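Local coordinates for aminoglycoside 3'-phosphotransferase AphA1-IAB (PDB 4FEW), which phosphorylates the 3'-hydroxyl of kanamycin and related aminoglycosides with ATP, conferring resistance to these antibiotics, at residues A[67-72]-A[215-220]; A[84-89]-A[96-101]. All coordinates share one frame; numbering follows the deposited sequence.

Interaction 1 (A[67-72]-A[215-220]). With PP2 (1-tert-butyl-3-(4-chloro-phenyl)-1H-pyrazolo[3,4-D]pyrimidin-4-ylamine), chain H; KAN (kanamycin a), chain G.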
ATOM      1  N   THR A  67     -11.583  -5.673   0.642  1.00 19.56           N
ATOM      2  CA  THR A  67     -11.746  -6.444   1.863  1.00 19.07           C
ATOM      3  C   THR A  67     -10.392  -6.707   2.507  1.00 23.52           C
ATOM      4  O   THR A  67     -10.245  -6.588   3.724  1.00 19.93           O
ATOM      5  CB  THR A  67     -12.448  -7.768   1.580  1.00 24.35           C
ATOM      6  OG1 THR A  67     -13.749  -7.492   1.041  1.00 21.09           O
ATOM      7  CG2 THR A  67     -12.582  -8.616   2.869  1.00 20.14           C
ATOM      8  N   ASP A  68      -9.407  -7.055   1.686  1.00 17.40           N
ATOM      9  CA  ASP A  68      -8.055  -7.293   2.182  1.00 22.97           C
ATOM     10  C   ASP A  68      -7.488  -6.050   2.839  1.00 23.84           C
ATOM     11  O   ASP A  68      -6.818  -6.128   3.863  1.00 21.10           O
ATOM     12  CB  ASP A  68      -7.123  -7.701   1.040  1.00 24.08           C
ATOM     13  CG  ASP A  68      -7.374  -9.109   0.556  1.00 37.49           C
ATOM     14  OD1 ASP A  68      -8.092  -9.865   1.250  1.00 35.26           O
ATOM     15  OD2 ASP A  68      -6.828  -9.457  -0.510  1.00 32.42           O
ATOM     16  N   GLU A  69      -7.739  -4.898   2.233  1.00 26.05           N
ATOM     17  CA  GLU A  69      -7.263  -3.646   2.801  1.00 24.73           C
ATOM     18  C   GLU A  69      -7.976  -3.336   4.112  1.00 18.37           C
ATOM     19  O   GLU A  69      -7.368  -2.804   5.051  1.00 22.25           O
ATOM     20  CB  GLU A  69      -7.443  -2.476   1.827  1.00 25.44           C
ATOM     21  CG  GLU A  69      -7.027  -1.141   2.436  1.00 31.55           C
ATOM     22  CD  GLU A  69      -7.253   0.038   1.508  1.00 38.45           C
ATOM     23  OE1 GLU A  69      -7.837  -0.159   0.418  1.00 38.34           O
ATOM     24  OE2 GLU A  69      -6.826   1.155   1.873  1.00 57.19           O
HETATM   25  N   MSE A  70      -9.261  -3.663   4.191  1.00 17.46           N
HETATM   26  CA  MSE A  70      -9.997  -3.368   5.416  1.00 17.89           C
HETATM   27  C   MSE A  70      -9.359  -4.080   6.628  1.00 24.28           C
HETATM   28  O   MSE A  70      -9.101  -3.445   7.648  1.00 17.79           O
HETATM   29  CB  MSE A  70     -11.486  -3.708   5.277  1.00 21.44           C
HETATM   30  CG  MSE A  70     -12.331  -3.343   6.515  1.00 26.69           C
HETATM   31 SE   MSE A  70     -12.277  -4.690   7.943  0.58 19.37          SE
HETATM   32  CE  MSE A  70     -13.196  -6.128   7.048  1.00 24.57           C
ATOM     33  N   VAL A  71      -9.087  -5.379   6.513  1.00 16.83           N
ATOM     34  CA  VAL A  71      -8.609  -6.139   7.681  1.00 18.60           C
ATOM     35  C   VAL A  71      -7.193  -5.759   8.094  1.00 24.32           C
ATOM     36  O   VAL A  71      -6.828  -5.852   9.264  1.00 20.51           O
ATOM     37  CB  VAL A  71      -8.697  -7.677   7.486  1.00 24.33           C
ATOM     38  CG1 VAL A  71     -10.136  -8.098   7.248  1.00 25.27           C
ATOM     39  CG2 VAL A  71      -7.784  -8.131   6.334  1.00 23.25           C
ATOM     40  N   ARG A  72      -6.413  -5.301   7.124  1.00 17.89           N
ATOM     41  CA  ARG A  72      -5.058  -4.867   7.383  1.00 21.74           C
ATOM     42  C   ARG A  72      -5.053  -3.487   8.041  1.00 19.25           C
ATOM     43  O   ARG A  72      -4.273  -3.241   8.955  1.00 23.02           O
ATOM     44  CB  ARG A  72      -4.239  -4.928   6.087  1.00 20.62           C
ATOM     45  CG  ARG A  72      -3.839  -6.366   5.750  1.00 14.63           C
ATOM     46  CD  ARG A  72      -3.451  -6.538   4.301  1.00 17.52           C
ATOM     47  NE  ARG A  72      -3.097  -7.928   3.991  1.00 22.07           N
ATOM     48  CZ  ARG A  72      -3.975  -8.915   3.835  1.00 22.91           C
ATOM     49  NH1 ARG A  72      -5.279  -8.693   3.979  1.00 14.96           N
ATOM     50  NH2 ARG A  72      -3.547 -10.135   3.539  1.00 15.30           N
ATOM     51  N   CYS A 215       0.677   6.475   6.883  1.00 22.49           N
ATOM     52  CA  CYS A 215       0.790   5.758   5.631  1.00 21.79           C
ATOM     53  C   CYS A 215      -0.593   5.231   5.240  1.00 27.24           C
ATOM     54  O   CYS A 215      -1.467   5.045   6.096  1.00 21.62           O
ATOM     55  CB  CYS A 215       1.819   4.629   5.739  1.00 24.52           C
ATOM     56  SG  CYS A 215       1.295   3.237   6.770  1.00 26.18           S
ATOM     57  N   ILE A 216      -0.795   5.018   3.945  1.00 18.42           N
ATOM     58  CA  ILE A 216      -2.104   4.636   3.435  1.00 16.35           C
ATOM     59  C   ILE A 216      -1.971   3.486   2.449  1.00 15.56           C
ATOM     60  O   ILE A 216      -0.866   3.065   2.152  1.00 20.14           O
ATOM     61  CB  ILE A 216      -2.804   5.831   2.723  1.00 23.18           C
ATOM     62  CG1 ILE A 216      -1.996   6.284   1.496  1.00 24.19           C
ATOM     63  CG2 ILE A 216      -3.023   6.999   3.699  1.00 18.48           C
ATOM     64  CD1 ILE A 216      -2.667   7.421   0.704  1.00 26.44           C
ATOM     65  N   ASP A 217      -3.102   3.007   1.934  1.00 16.91           N
ATOM     66  CA  ASP A 217      -3.127   1.944   0.928  1.00 25.75           C
ATOM     67  C   ASP A 217      -2.442   0.666   1.416  1.00 23.66           C
ATOM     68  O   ASP A 217      -1.499   0.189   0.798  1.00 18.43           O
ATOM     69  CB  ASP A 217      -2.485   2.425  -0.386  1.00 20.66           C
ATOM     70  CG  ASP A 217      -3.481   2.475  -1.534  1.00 62.14           C
ATOM     71  OD1 ASP A 217      -4.654   2.091  -1.332  1.00 35.86           O
ATOM     72  OD2 ASP A 217      -3.086   2.886  -2.643  1.00 82.94           O
ATOM     73  N   VAL A 218      -2.937   0.107   2.516  1.00 23.98           N
ATOM     74  CA  VAL A 218      -2.240  -0.972   3.202  1.00 27.91           C
ATOM     75  C   VAL A 218      -2.696  -2.385   2.813  1.00 29.07           C
ATOM     76  O   VAL A 218      -2.420  -3.346   3.531  1.00 19.99           O
ATOM     77  CB  VAL A 218      -2.332  -0.778   4.738  1.00 22.56           C
ATOM     78  CG1 VAL A 218      -1.723   0.556   5.122  1.00 14.46           C
ATOM     79  CG2 VAL A 218      -3.802  -0.854   5.223  1.00 15.44           C
ATOM     80  N   GLY A 219      -3.361  -2.513   1.667  1.00 21.49           N
ATOM     81  CA  GLY A 219      -3.903  -3.789   1.228  1.00 17.56           C
ATOM     82  C   GLY A 219      -2.929  -4.940   1.011  1.00 18.86           C
ATOM     83  O   GLY A 219      -3.340  -6.103   0.995  1.00 18.32           O
ATOM     84  N   ARG A 220      -1.645  -4.639   0.850  1.00 17.64           N
ATOM     85  CA  ARG A 220      -0.645  -5.686   0.627  1.00 17.75           C
ATOM     86  C   ARG A 220       0.223  -5.935   1.868  1.00 19.91           C
ATOM     87  O   ARG A 220       1.247  -6.621   1.805  1.00 18.30           O
ATOM     88  CB  ARG A 220       0.219  -5.335  -0.594  1.00 22.09           C
ATOM     89  CG  ARG A 220      -0.580  -5.317  -1.907  1.00 22.93           C
ATOM     90  CD  ARG A 220       0.208  -4.829  -3.154  1.00 23.42           C
ATOM     91  NE  ARG A 220      -0.642  -4.857  -4.356  1.00 30.88           N
ATOM     92  CZ  ARG A 220      -0.625  -3.946  -5.335  1.00 44.88           C
ATOM     93  NH1 ARG A 220      -1.451  -4.072  -6.366  1.00 43.27           N
ATOM     94  NH2 ARG A 220       0.202  -2.906  -5.297  1.00 35.00           N
TER
HETATM   95  C1  PP2 H 302      -6.354   8.089   1.415  0.87 22.70           C
HETATM   96  N2  PP2 H 302      -6.744   7.557   2.585  0.87 23.25           N
HETATM   97  C3  PP2 H 302      -6.588   8.232   3.701  0.87 26.29           C
HETATM   98  N4  PP2 H 302      -6.041   9.434   3.703  0.87 16.99           N
HETATM   99  C5  PP2 H 302      -5.620  10.025   2.582  0.87 30.05           C
HETATM  100  C6  PP2 H 302      -5.768   9.348   1.369  0.87 15.80           C
HETATM  101  C8  PP2 H 302      -5.506   9.544   0.002  0.87 31.23           C
HETATM  102  N9  PP2 H 302      -5.919   8.453  -0.641  0.87 23.30           N
HETATM  103  N10 PP2 H 302      -6.396   7.640   0.158  0.87 30.69           N
HETATM  104  C11 PP2 H 302      -4.932  10.641  -0.639  0.87 31.48           C
HETATM  105  C12 PP2 H 302      -4.506  11.780   0.027  0.87 81.80           C
HETATM  106  C13 PP2 H 302      -3.951  12.850  -0.652  0.87 85.15           C
HETATM  107  C14 PP2 H 302      -3.822  12.788  -2.030  0.87 46.58           C
HETATM  108  C15 PP2 H 302      -4.249  11.657  -2.719  0.87115.25           C
HETATM  109  C16 PP2 H 302      -4.806  10.590  -2.023  0.87 73.45           C
HETATM  110  C22 PP2 H 302      -6.926   6.314  -0.259  0.87 22.82           C
HETATM  111  C23 PP2 H 302      -8.420   6.256   0.031  0.87 16.04           C
HETATM  112  C24 PP2 H 302      -6.646   6.169  -1.753  0.87 32.07           C
HETATM  113  C25 PP2 H 302      -6.185   5.205   0.506  0.87 31.35           C
HETATM  114  N25 PP2 H 302      -5.088  11.234   2.704  0.87 26.51           N
HETATM  115 CL   PP2 H 302      -3.125  14.121  -2.878  0.87 70.80          CL
HETATM  116  C1  KAN G 301       1.644   1.416  -9.835  1.00 22.70           C
HETATM  117  C2  KAN G 301       1.172   1.901  -8.468  1.00 23.31           C
HETATM  118  C3  KAN G 301       0.595   0.777  -7.604  1.00 22.68           C
HETATM  119  C4  KAN G 301      -0.577   0.169  -8.332  1.00 22.89           C
HETATM  120  C5  KAN G 301      -0.064  -0.378  -9.661  1.00 21.96           C
HETATM  121  C6  KAN G 301      -1.248  -1.005 -10.392  1.00 23.48           C
HETATM  122  C7  KAN G 301       6.254  -0.310 -11.813  1.00 21.94           C
HETATM  123  C8  KAN G 301       5.694   1.074 -11.918  1.00 22.90           C
HETATM  124  C9  KAN G 301       4.725   1.279 -10.713  1.00 23.52           C
HETATM  125  C10 KAN G 301       3.563   0.252 -10.723  1.00 21.32           C
HETATM  126  C11 KAN G 301       4.186  -1.135 -10.573  1.00 20.56           C
HETATM  127  C12 KAN G 301       5.124  -1.338 -11.748  1.00 21.37           C
HETATM  128  C13 KAN G 301       6.515   3.298 -12.577  1.00 28.07           C
HETATM  129  C14 KAN G 301       7.834   3.813 -13.152  1.00 28.58           C
HETATM  130  C15 KAN G 301       8.885   3.999 -12.068  1.00 30.63           C
HETATM  131  C16 KAN G 301       8.322   5.043 -11.111  1.00 31.47           C
HETATM  132  C17 KAN G 301       7.016   4.515 -10.543  1.00 31.35           C
HETATM  133  C18 KAN G 301       6.452   5.429  -9.434  1.00 34.88           C
HETATM  134  N1  KAN G 301      -0.764  -1.560 -11.661  1.00 24.75           N
HETATM  135  N2  KAN G 301       3.082  -2.105 -10.677  1.00 17.99           N
HETATM  136  N3  KAN G 301       7.069  -0.500 -13.037  1.00 21.83           N
HETATM  137  N4  KAN G 301      10.170   4.408 -12.662  1.00 30.44           N
HETATM  138  O5  KAN G 301       0.527   0.738 -10.461  1.00 23.47           O
HETATM  139  O6  KAN G 301       2.295   2.490  -7.790  1.00 24.96           O
HETATM  140  O7  KAN G 301       0.122   1.287  -6.351  1.00 22.80           O
HETATM  141  O8  KAN G 301      -1.136  -0.854  -7.515  1.00 23.02           O
HETATM  142  O9  KAN G 301       2.682   0.442  -9.619  1.00 21.61           O
HETATM  143  O10 KAN G 301       4.210   2.625 -10.712  1.00 24.29           O
HETATM  144  O11 KAN G 301       6.811   1.981 -11.989  1.00 25.50           O
HETATM  145  O12 KAN G 301       6.049   4.262 -11.614  1.00 29.84           O
HETATM  146  O13 KAN G 301       8.241   2.856 -14.121  1.00 26.15           O
HETATM  147  O14 KAN G 301       9.234   5.324 -10.069  1.00 33.24           O
HETATM  148  O15 KAN G 301       5.306   4.788  -8.822  1.00 36.96           O
HETATM  149  O   HOH W   1      -5.629   3.095   3.455  1.00 32.69           O
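In this kinase-like fold, Glu69 of helix 61-76 and Asp217 of the Ile-Asp-Val-Gly-Arg loop, probably the counterpart of the protein-kinase DFG segment, approach each other beside the ligand cleft. Their carboxylates, with planes 59° apart, bring Glu69 OE2 to 4.0 Å from Asp217 OD1. Lys56 probably offsets this like-charge approach, since its NZ forms salt bridges with both Glu69 OE1 and Asp217 OD1; the arrangement is consistent with the lysine-glutamate pair of protein kinases. Glu69 reaches the cleft on an extended chain, with CG anti to the backbone N (chi1 177°). A water then links its acid to the loop: it donates to Glu69 OE2 at 2.8 Å and accepts from Asp217 N at 3.0 Å, so the two segments are coupled through solvent at this point.

The backbones are nearest at glycine, where Gly219 CA lies 3.7 Å from Glu69 CA and also packs against Glu69 CB. One turn further on, Arg72 runs its aliphatic part across two loop carbonyls, its CD lying 3.3 Å from Gly219 O and 3.4 Å from Val218 O. The guanidinium then folds back along the helix, and NH1 donates to Asp68 O at 3.0 Å (N-H...O angle 152°). Arg72 NE bonds to Val221 O, just beyond the loop segment, and Phe142 makes a cation-pi contact with the same arginine; these interactions together limit its rotation. Val218 directs CG2 at the helix, near Glu69 O and Arg72 CB. At the two ends of the loop, Ile216 lies against the inhibitor PP2, while Arg220 makes weak hydrogen bonds to kanamycin. The contact thus joins helix 61-76, which leans on strands 85-91 and 94-100, to the loop leaving strand 211-215 toward helix 227-237.

Interaction 2 (A[84-89]-A[96-101]). With PP2 (1-tert-butyl-3-(4-chloro-phenyl)-1H-pyrazolo[3,4-D]pyrimidin-4-ylamine), chain H.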
ATOM      1  N   THR A  84      -8.502   5.739   9.905  1.00 22.55           N
ATOM      2  CA  THR A  84      -9.424   5.005  10.775  1.00 29.43           C
ATOM      3  C   THR A  84     -10.643   4.516   9.994  1.00 24.00           C
ATOM      4  O   THR A  84     -11.230   5.269   9.210  1.00 29.54           O
ATOM      5  CB  THR A  84      -9.891   5.884  11.946  1.00 35.80           C
ATOM      6  OG1 THR A  84      -8.756   6.239  12.749  1.00 43.07           O
ATOM      7  CG2 THR A  84     -10.908   5.146  12.803  1.00 31.84           C
ATOM      8  N   ILE A  85     -11.004   3.251  10.184  1.00 22.17           N
ATOM      9  CA  ILE A  85     -12.190   2.697   9.536  1.00 22.63           C
ATOM     10  C   ILE A  85     -13.450   3.277  10.153  1.00 28.72           C
ATOM     11  O   ILE A  85     -13.661   3.191  11.358  1.00 26.98           O
ATOM     12  CB  ILE A  85     -12.222   1.173   9.653  1.00 29.03           C
ATOM     13  CG1 ILE A  85     -10.934   0.586   9.071  1.00 25.64           C
ATOM     14  CG2 ILE A  85     -13.443   0.612   8.933  1.00 24.59           C
ATOM     15  CD1 ILE A  85     -10.629  -0.828   9.543  1.00 20.12           C
ATOM     16  N   LYS A  86     -14.281   3.903   9.337  1.00 26.70           N
ATOM     17  CA  LYS A  86     -15.552   4.411   9.832  1.00 29.73           C
ATOM     18  C   LYS A  86     -16.653   3.381   9.616  1.00 28.74           C
ATOM     19  O   LYS A  86     -17.569   3.254  10.435  1.00 32.79           O
ATOM     20  CB  LYS A  86     -15.938   5.722   9.135  1.00 31.76           C
ATOM     21  CG  LYS A  86     -15.774   6.963   9.987  1.00 44.10           C
ATOM     22  CD  LYS A  86     -16.752   8.053   9.546  1.00 42.11           C
ATOM     23  CE  LYS A  86     -17.110   8.979  10.707  1.00 68.07           C
ATOM     24  NZ  LYS A  86     -15.892   9.527  11.373  1.00 62.54           N
ATOM     25  N   HIS A  87     -16.556   2.648   8.510  1.00 32.27           N
ATOM     26  CA  HIS A  87     -17.622   1.756   8.094  1.00 31.25           C
ATOM     27  C   HIS A  87     -17.132   0.903   6.935  1.00 33.33           C
ATOM     28  O   HIS A  87     -16.401   1.381   6.070  1.00 31.71           O
ATOM     29  CB  HIS A  87     -18.831   2.587   7.660  1.00 34.08           C
ATOM     30  CG  HIS A  87     -20.142   1.892   7.830  1.00 48.07           C
ATOM     31  ND1 HIS A  87     -21.243   2.510   8.386  1.00 59.41           N
ATOM     32  CD2 HIS A  87     -20.538   0.639   7.506  1.00 30.82           C
ATOM     33  CE1 HIS A  87     -22.257   1.664   8.407  1.00 65.71           C
ATOM     34  NE2 HIS A  87     -21.854   0.520   7.883  1.00 41.58           N
ATOM     35  N   PHE A  88     -17.512  -0.370   6.932  1.00 26.18           N
ATOM     36  CA  PHE A  88     -17.188  -1.268   5.816  1.00 25.38           C
ATOM     37  C   PHE A  88     -18.383  -2.161   5.550  1.00 29.87           C
ATOM     38  O   PHE A  88     -19.061  -2.601   6.478  1.00 27.95           O
ATOM     39  CB  PHE A  88     -15.948  -2.118   6.138  1.00 24.70           C
ATOM     40  CG  PHE A  88     -15.680  -3.226   5.150  1.00 27.71           C
ATOM     41  CD1 PHE A  88     -14.909  -2.994   4.015  1.00 26.44           C
ATOM     42  CD2 PHE A  88     -16.159  -4.517   5.378  1.00 23.08           C
ATOM     43  CE1 PHE A  88     -14.647  -4.014   3.104  1.00 26.45           C
ATOM     44  CE2 PHE A  88     -15.898  -5.545   4.471  1.00 25.09           C
ATOM     45  CZ  PHE A  88     -15.136  -5.290   3.332  1.00 24.30           C
ATOM     46  N   ILE A  89     -18.652  -2.417   4.281  1.00 26.91           N
ATOM     47  CA  ILE A  89     -19.747  -3.293   3.907  1.00 28.13           C
ATOM     48  C   ILE A  89     -19.242  -4.307   2.896  1.00 36.21           C
ATOM     49  O   ILE A  89     -18.485  -3.956   1.991  1.00 30.29           O
ATOM     50  CB  ILE A  89     -20.946  -2.497   3.327  1.00 30.28           C
ATOM     51  CG1 ILE A  89     -21.475  -1.498   4.359  1.00 31.31           C
ATOM     52  CG2 ILE A  89     -22.064  -3.440   2.913  1.00 31.73           C
ATOM     53  CD1 ILE A  89     -22.552  -0.561   3.842  1.00 40.42           C
ATOM     54  N   TRP A  96     -17.519  -1.958   0.202  1.00 26.92           N
ATOM     55  CA  TRP A  96     -17.409  -0.527   0.414  1.00 27.40           C
ATOM     56  C   TRP A  96     -16.568  -0.296   1.668  1.00 32.75           C
ATOM     57  O   TRP A  96     -16.834  -0.885   2.711  1.00 27.39           O
ATOM     58  CB  TRP A  96     -18.792   0.103   0.582  1.00 29.44           C
ATOM     59  CG  TRP A  96     -19.741  -0.205  -0.541  1.00 35.25           C
ATOM     60  CD1 TRP A  96     -20.481  -1.341  -0.708  1.00 31.65           C
ATOM     61  CD2 TRP A  96     -20.052   0.643  -1.646  1.00 32.72           C
ATOM     62  NE1 TRP A  96     -21.245  -1.245  -1.847  1.00 34.23           N
ATOM     63  CE2 TRP A  96     -20.992  -0.040  -2.447  1.00 35.07           C
ATOM     64  CE3 TRP A  96     -19.629   1.915  -2.038  1.00 41.77           C
ATOM     65  CZ2 TRP A  96     -21.513   0.506  -3.614  1.00 46.97           C
ATOM     66  CZ3 TRP A  96     -20.149   2.457  -3.206  1.00 47.23           C
ATOM     67  CH2 TRP A  96     -21.080   1.754  -3.976  1.00 44.18           C
ATOM     68  N   LEU A  97     -15.547   0.546   1.556  1.00 25.47           N
ATOM     69  CA  LEU A  97     -14.681   0.864   2.686  1.00 27.98           C
ATOM     70  C   LEU A  97     -14.625   2.377   2.897  1.00 31.73           C
ATOM     71  O   LEU A  97     -14.121   3.103   2.052  1.00 26.50           O
ATOM     72  CB  LEU A  97     -13.280   0.312   2.445  1.00 22.64           C
ATOM     73  CG  LEU A  97     -12.219   0.665   3.488  1.00 21.61           C
ATOM     74  CD1 LEU A  97     -12.702   0.301   4.908  1.00 21.55           C
ATOM     75  CD2 LEU A  97     -10.926  -0.053   3.144  1.00 20.29           C
ATOM     76  N   LEU A  98     -15.149   2.840   4.029  1.00 27.82           N
ATOM     77  CA  LEU A  98     -15.154   4.268   4.360  1.00 29.13           C
ATOM     78  C   LEU A  98     -14.128   4.548   5.447  1.00 36.13           C
ATOM     79  O   LEU A  98     -14.222   4.004   6.549  1.00 25.21           O
ATOM     80  CB  LEU A  98     -16.544   4.697   4.847  1.00 28.42           C
ATOM     81  CG  LEU A  98     -16.786   6.170   5.203  1.00 29.89           C
ATOM     82  CD1 LEU A  98     -16.716   7.074   3.977  1.00 35.47           C
ATOM     83  CD2 LEU A  98     -18.124   6.344   5.915  1.00 33.92           C
ATOM     84  N   THR A  99     -13.150   5.393   5.145  1.00 25.40           N
ATOM     85  CA  THR A  99     -12.103   5.702   6.111  1.00 24.60           C
ATOM     86  C   THR A  99     -11.963   7.202   6.320  1.00 36.14           C
ATOM     87  O   THR A  99     -12.362   7.983   5.465  1.00 26.99           O
ATOM     88  CB  THR A  99     -10.747   5.132   5.672  1.00 23.12           C
ATOM     89  OG1 THR A  99     -10.367   5.708   4.413  1.00 24.60           O
ATOM     90  CG2 THR A  99     -10.842   3.622   5.523  1.00 22.06           C
ATOM     91  N   THR A 100     -11.404   7.603   7.464  1.00 29.71           N
ATOM     92  CA  THR A 100     -11.053   9.007   7.685  1.00 32.27           C
ATOM     93  C   THR A 100      -9.751   9.321   6.969  1.00 30.50           C
ATOM     94  O   THR A 100      -8.822   8.516   6.978  1.00 43.44           O
ATOM     95  CB  THR A 100     -10.880   9.365   9.180  1.00 36.99           C
ATOM     96  OG1 THR A 100      -9.719   8.702   9.704  1.00 37.37           O
ATOM     97  CG2 THR A 100     -12.124   8.988   9.989  1.00 27.74           C
ATOM     98  N   ALA A 101      -9.690  10.490   6.343  1.00 28.17           N
ATOM     99  CA  ALA A 101      -8.496  10.886   5.614  1.00 32.02           C
ATOM    100  C   ALA A 101      -7.396  11.255   6.593  1.00 45.76           C
ATOM    101  O   ALA A 101      -7.658  11.738   7.690  1.00 35.89           O
ATOM    102  CB  ALA A 101      -8.798  12.065   4.666  1.00 31.78           C
TER
HETATM  103  C1  PP2 H 302      -6.354   8.089   1.415  0.87 22.70           C
HETATM  104  N2  PP2 H 302      -6.744   7.557   2.585  0.87 23.25           N
HETATM  105  C3  PP2 H 302      -6.588   8.232   3.701  0.87 26.29           C
HETATM  106  N4  PP2 H 302      -6.041   9.434   3.703  0.87 16.99           N
HETATM  107  C5  PP2 H 302      -5.620  10.025   2.582  0.87 30.05           C
HETATM  108  C6  PP2 H 302      -5.768   9.348   1.369  0.87 15.80           C
HETATM  109  C8  PP2 H 302      -5.506   9.544   0.002  0.87 31.23           C
HETATM  110  N9  PP2 H 302      -5.919   8.453  -0.641  0.87 23.30           N
HETATM  111  N10 PP2 H 302      -6.396   7.640   0.158  0.87 30.69           N
HETATM  112  C11 PP2 H 302      -4.932  10.641  -0.639  0.87 31.48           C
HETATM  113  C12 PP2 H 302      -4.506  11.780   0.027  0.87 81.80           C
HETATM  114  C13 PP2 H 302      -3.951  12.850  -0.652  0.87 85.15           C
HETATM  115  C14 PP2 H 302      -3.822  12.788  -2.030  0.87 46.58           C
HETATM  116  C15 PP2 H 302      -4.249  11.657  -2.719  0.87115.25           C
HETATM  117  C16 PP2 H 302      -4.806  10.590  -2.023  0.87 73.45           C
HETATM  118  C22 PP2 H 302      -6.926   6.314  -0.259  0.87 22.82           C
HETATM  119  C23 PP2 H 302      -8.420   6.256   0.031  0.87 16.04           C
HETATM  120  C24 PP2 H 302      -6.646   6.169  -1.753  0.87 32.07           C
HETATM  121  C25 PP2 H 302      -6.185   5.205   0.506  0.87 31.35           C
HETATM  122  N25 PP2 H 302      -5.088  11.234   2.704  0.87 26.51           N
HETATM  123 CL   PP2 H 302      -3.125  14.121  -2.878  0.87 70.80          CL
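Ile85, Phe88 and Leu97 form the compact face of an antiparallel beta hairpin, strands 85-91 and 94-100, whose axes run at 168° to one another. Ile85 CG2 meets Leu97 CD1 at 4.1 Å, crossing at about a right angle. Phe88 presents a ring edge to Leu97 CB, with CD1 the closest ring atom at 4.0 Å; CG anti to the backbone N (chi1 170°) carries the ring to the side of the sheet that faces helix 61-76. The reverse face carries Ile89, whose CB approaches Trp96 CD1, and His87, whose ND1 is bonded to Asp23; Leu98 packs there against Leu53 of strand 53-59.

Pairing is regular where Ile89 and Trp96 exchange backbone hydrogen bonds, Ile89 N reaching Trp96 O at 2.8 Å. It is disturbed by a classic beta bulge, in which Lys86 and His87 both face Leu98. The extra residue on strand 85-91 shifts the register by one, and Leu98 O accordingly accepts from both Lys86 N at 2.8 Å and, weakly, His87 N at 3.3 Å. At the bulge and on to Thr84 the side chains are looser and more open to solvent, although Thr100 N still donates to Thr84 O at 2.9 Å; Lys86 keeps CB against Leu98 CD2, but its chain heads outward. At this margin Thr84 and Thr100 lie side by side, and Thr84 N donates to the hydroxyl Thr100 OG1 at 3.2 Å.

In the fold
Helix 61-76, one partner of interaction 1, packs on the hairpin of interaction 2, and the centres of the two contacts are 11 Å apart. The helix face turned from the 215-220 loop rests on the hairpin: selenomethionine Met70 sets CG 3.6 Å from Phe88 CD1 and 4.0 Å from Leu97 CD1, while Thr67 OG1 lies 3.5 Å from Phe88 CZ. Both contacts also reach PP2. Ile216 CD1 approaches PP2 C8 at 3.6 Å, and Ala101 CA comes within 3.4 Å of PP2 N4, next to Ile102, whose N is hydrogen-bonded to the inhibitor. Interaction 1 alone extends to the kanamycin site, where the Arg220 side chain is about 3 Å from that of Asp199, the probable proton acceptor.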